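Local coordinates for N-terminal acetyltransferase B complex subunit MDM20 (Candida albicans, PDB 5K04), which forms the non-catalytic, probably TPR-like helical subunit of the NatB N-terminal acetyltransferase complex, holding the NAT3 subunit, at residues S472-E475 / I476-S479; G494-N497 / F498-M502. One frame throughout, in Å; residues are numbered along the deposited sequence.

Overall arrangement
Contact 1 (472-479) and contact 2 (494-502) are each one continuous piece of alpha helix, the first on helix 456-485, the second on helix 489-503, which follows it directly in the chain. Their centres lie about 10 Å apart, and they touch mainly through the side chain of Ile476: its CD1 comes to 3.9 Å from Phe498 CD1, while Ile476 CG2 reaches 3.7 Å from Ser499 OG. Both helices belong to the probably TPR-related helical region of this non-catalytic subunit, and their packing as consecutive helices is consistent with such a repeat protein. Each also meets the NAT3 chain, with Ile476 and Phe498 both packing on its Val29, so the helix pair contributes to the subunit interface.

Contact 1: residues S472-E475 / I476-S479; sequences SKQE and IKES
Two successive turns within the long helix 456-485 make up this contact, tied by i to i+4 backbone bonds from Ser472-Ile476 to Glu475-Ser479. In the first, Ile476 N lies 2.8 Å from Ser472 O; Lys477 N to Lys473 O is longer, 3.3 Å. At the last turn one carbonyl takes two donors: Glu475 O receives Ser479 N at 2.9 Å and Ser479 OG at 2.8 Å. The hydroxyl arrives from above the carbonyl plane, 41° out of it, and it can fold back this way because OG stands beside its own backbone N (chi1 -59°). On the outer side, the amide of Gln474 bends over toward Lys477, bringing NE2 to 4.1 Å from Lys477 CB, a loose van der Waals approach. Ile476 lays its CG2 methyl 3.4 Å from Ser472 O, while CG1 carries the chain end away from this turn. Glu475 runs outward to the NAT3 chain, where its carboxylate bonds Asn28 and Ser30 N; Ser479 OG also bonds Ser33 of that chain. Lys473 and Lys477, more open to solvent, touch Glu122 of a loop. On the buried side, Ser472 rests against Phe498 of helix 489-503, the helix that Ile476 also packs on.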
loop_
_atom_site.group_PDB
_atom_site.type_symbol
_atom_site.label_atom_id
_atom_site.label_comp_id
_atom_site.label_asym_id
_atom_site.label_seq_id
_atom_site.Cartn_x
_atom_site.Cartn_y
_atom_site.Cartn_z
ATOM N N SER A 472 11.584 0.789 3.498
ATOM C CA SER A 472 10.401 1.548 3.888
ATOM C C SER A 472 10.272 1.637 5.406
ATOM O O SER A 472 9.968 2.708 5.946
ATOM C CB SER A 472 9.157 0.902 3.270
ATOM O OG SER A 472 7.981 1.570 3.692
ATOM N N LYS A 473 10.512 0.521 6.109
ATOM C CA LYS A 473 10.477 0.520 7.570
ATOM C C LYS A 473 11.400 1.586 8.155
ATOM O O LYS A 473 11.007 2.333 9.059
ATOM C CB LYS A 473 10.840 -0.874 8.089
ATOM C CG LYS A 473 11.190 -0.990 9.584
ATOM C CD LYS A 473 11.529 -2.451 9.926
ATOM C CE LYS A 473 12.013 -2.643 11.358
ATOM N NZ LYS A 473 10.920 -2.544 12.368
ATOM N N GLN A 474 12.627 1.690 7.633
ATOM C CA GLN A 474 13.566 2.677 8.162
ATOM C C GLN A 474 13.229 4.092 7.696
ATOM O O GLN A 474 13.438 5.054 8.445
ATOM C CB GLN A 474 15.003 2.325 7.770
ATOM C CG GLN A 474 16.050 3.151 8.548
ATOM C CD GLN A 474 15.806 3.167 10.082
ATOM O OE1 GLN A 474 15.958 2.145 10.764
ATOM N NE2 GLN A 474 15.423 4.336 10.614
ATOM N N GLU A 475 12.721 4.241 6.468
ATOM C CA GLU A 475 12.390 5.573 5.977
ATOM C C GLU A 475 11.182 6.161 6.717
ATOM O O GLU A 475 11.192 7.344 7.083
ATOM C CB GLU A 475 12.162 5.529 4.461
ATOM C CG GLU A 475 13.464 5.318 3.659
ATOM C CD GLU A 475 13.271 5.298 2.127
ATOM O OE1 GLU A 475 12.133 5.075 1.643
ATOM O OE2 GLU A 475 14.271 5.523 1.413
ATOM N N ILE A 476 10.148 5.350 6.989
ATOM C CA ILE A 476 8.966 5.902 7.651
ATOM C C ILE A 476 9.251 6.224 9.116
ATOM O O ILE A 476 8.766 7.235 9.638
ATOM C CB ILE A 476 7.744 4.981 7.498
ATOM C CG1 ILE A 476 6.502 5.778 7.889
ATOM C CG2 ILE A 476 7.846 3.712 8.346
ATOM C CD1 ILE A 476 6.185 6.886 6.921
ATOM N N LYS A 477 10.069 5.409 9.789
ATOM C CA LYS A 477 10.483 5.745 11.148
ATOM C C LYS A 477 11.128 7.123 11.186
ATOM O O LYS A 477 10.747 7.975 11.999
ATOM C CB LYS A 477 11.436 4.673 11.684
ATOM C CG LYS A 477 12.083 4.979 13.047
ATOM C CD LYS A 477 12.301 3.697 13.822
ATOM C CE LYS A 477 13.049 3.935 15.136
ATOM N NZ LYS A 477 14.436 4.419 14.894
ATOM N N GLU A 478 12.097 7.363 10.292
ATOM C CA GLU A 478 12.772 8.664 10.226
ATOM C C GLU A 478 11.795 9.791 9.874
ATOM O O GLU A 478 11.872 10.887 10.434
ATOM C CB GLU A 478 13.917 8.599 9.208
ATOM C CG GLU A 478 14.770 9.882 9.091
ATOM C CD GLU A 478 15.605 10.216 10.351
ATOM O OE1 GLU A 478 16.196 11.313 10.399
ATOM O OE2 GLU A 478 15.673 9.382 11.278
ATOM N N SER A 479 10.859 9.526 8.961
ATOM C CA SER A 479 9.809 10.492 8.641
ATOM C C SER A 479 9.005 10.886 9.883
ATOM O O SER A 479 8.686 12.067 10.079
ATOM C CB SER A 479 8.889 9.899 7.564
ATOM O OG SER A 479 9.627 9.575 6.397
#

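Contact 2: residues G494-N497 / F498-M502; sequences GFIN and FSKRM
Lys500 runs alongside Ile496, both chains heading in one direction, and the lysine's aliphatic chain is what touches: CE is 4.0 Å from Ile496 CG2. The same CE comes to 4.1 Å from Asn497 OD1, so it runs past both the methyl and the amide oxygen. With CG beside its backbone N (chi1 -73°) and the chain extended beyond it, Lys500 leans back over the preceding turn, and its CG sits 3.5 Å from Ile496 O. Arg501 shares that first torsion, with CG 3.2 Å from Asn497 O, but its chain bends farther out. Phe498 turns its ring away from this turn, yet its CB stays against Gly494 O at 3.1 Å.

Beneath these side chains run four i to i+4 backbone bonds of helix 489-503, donated by Phe498 to Arg501; at Met502 the helix tightens, N bonding Ser499 O and only weakly Phe498 O. Lys500 N to Ile496 O (2.9 Å) is almost straight, at 175° on the hydrogen, whereas Phe498 N approaches Gly494 O from 38° above the carbonyl plane. As expected of a TPR-related helical protein, this helix packs against its predecessor: Phe495 meets Ile480, and Met502 reaches Phe468.

Farther out, Ser499 OG is satisfied by Tyr124 OH, and both Ile496 and Lys500 pack on Tyr124 and Phe126. The Arg501 guanidinium is held by more than one partner, NE by Asn549 OD1 and NH1 by a salt bridge to Glu10 of the NAT3 chain, whose Phe13 stacks on the ring of Phe498.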
loop_
_atom_site.group_PDB
_atom_site.type_symbol
_atom_site.label_atom_id
_atom_site.label_comp_id
_atom_site.label_asym_id
_atom_site.label_seq_id
_atom_site.Cartn_x
_atom_site.Cartn_y
_atom_site.Cartn_z
ATOM N N GLY A 494 -0.843 10.463 9.376
ATOM C CA GLY A 494 -0.702 9.657 8.176
ATOM C C GLY A 494 0.635 8.937 8.086
ATOM O O GLY A 494 0.707 7.832 7.547
ATOM N N PHE A 495 1.713 9.553 8.591
ATOM C CA PHE A 495 2.987 8.834 8.682
ATOM C C PHE A 495 2.860 7.639 9.618
ATOM O O PHE A 495 3.294 6.529 9.300
ATOM C CB PHE A 495 4.106 9.745 9.191
ATOM C CG PHE A 495 4.461 10.882 8.278
ATOM C CD1 PHE A 495 4.007 10.928 6.971
ATOM C CD2 PHE A 495 5.266 11.909 8.739
ATOM C CE1 PHE A 495 4.346 11.980 6.145
ATOM C CE2 PHE A 495 5.608 12.972 7.910
ATOM C CZ PHE A 495 5.146 13.006 6.616
ATOM N N ILE A 496 2.267 7.869 10.790
ATOM C CA ILE A 496 2.143 6.827 11.801
ATOM C C ILE A 496 1.280 5.690 11.278
ATOM O O ILE A 496 1.649 4.509 11.374
ATOM C CB ILE A 496 1.581 7.440 13.097
ATOM C CG1 ILE A 496 2.604 8.411 13.703
ATOM C CG2 ILE A 496 1.171 6.366 14.086
ATOM C CD1 ILE A 496 2.027 9.339 14.777
ATOM N N ASN A 497 0.134 6.033 10.675
ATOM C CA ASN A 497 -0.774 5.013 10.148
ATOM C C ASN A 497 -0.146 4.261 8.988
ATOM O O ASN A 497 -0.358 3.050 8.840
ATOM C CB ASN A 497 -2.098 5.649 9.719
ATOM C CG ASN A 497 -2.987 6.000 10.914
ATOM O OD1 ASN A 497 -2.896 5.374 11.959
ATOM N ND2 ASN A 497 -3.847 6.991 10.752
ATOM N N PHE A 498 0.616 4.971 8.148
ATOM C CA PHE A 498 1.361 4.319 7.077
ATOM C C PHE A 498 2.291 3.259 7.648
ATOM O O PHE A 498 2.289 2.105 7.206
ATOM C CB PHE A 498 2.156 5.365 6.287
ATOM C CG PHE A 498 2.752 4.844 4.997
ATOM C CD1 PHE A 498 4.017 4.289 4.974
ATOM C CD2 PHE A 498 2.049 4.920 3.806
ATOM C CE1 PHE A 498 4.567 3.809 3.789
ATOM C CE2 PHE A 498 2.591 4.435 2.610
ATOM C CZ PHE A 498 3.849 3.886 2.601
ATOM N N SER A 499 3.092 3.649 8.647
ATOM C CA SER A 499 3.980 2.715 9.332
ATOM C C SER A 499 3.208 1.516 9.874
ATOM O O SER A 499 3.554 0.367 9.579
ATOM C CB SER A 499 4.720 3.444 10.459
ATOM O OG SER A 499 5.646 2.596 11.083
ATOM N N LYS A 500 2.150 1.773 10.670
ATOM C CA LYS A 500 1.314 0.697 11.223
ATOM C C LYS A 500 0.825 -0.266 10.149
ATOM O O LYS A 500 0.823 -1.487 10.348
ATOM C CB LYS A 500 0.087 1.266 11.926
ATOM C CG LYS A 500 0.286 1.950 13.251
ATOM C CD LYS A 500 -1.061 2.031 13.965
ATOM C CE LYS A 500 -1.143 3.199 14.930
ATOM N NZ LYS A 500 -2.411 3.162 15.720
ATOM N N ARG A 501 0.351 0.272 9.022
ATOM C CA ARG A 501 -0.213 -0.589 7.996
ATOM C C ARG A 501 0.855 -1.438 7.320
ATOM O O ARG A 501 0.529 -2.472 6.730
ATOM C CB ARG A 501 -0.981 0.259 6.981
ATOM C CG ARG A 501 -2.302 0.797 7.549
ATOM C CD ARG A 501 -2.976 1.821 6.646
ATOM N NE ARG A 501 -3.379 1.256 5.360
ATOM C CZ ARG A 501 -4.084 1.910 4.435
ATOM N NH1 ARG A 501 -4.459 3.161 4.647
ATOM N NH2 ARG A 501 -4.400 1.319 3.292
ATOM N N MET A 502 2.122 -1.023 7.415
ATOM C CA MET A 502 3.251 -1.663 6.746
ATOM C C MET A 502 3.953 -2.692 7.620
ATOM O O MET A 502 4.675 -3.548 7.100
ATOM C CB MET A 502 4.267 -0.593 6.303
ATOM C CG MET A 502 3.948 0.085 4.972
ATOM S SD MET A 502 3.812 -1.005 3.584
ATOM C CE MET A 502 4.328 0.115 2.332
#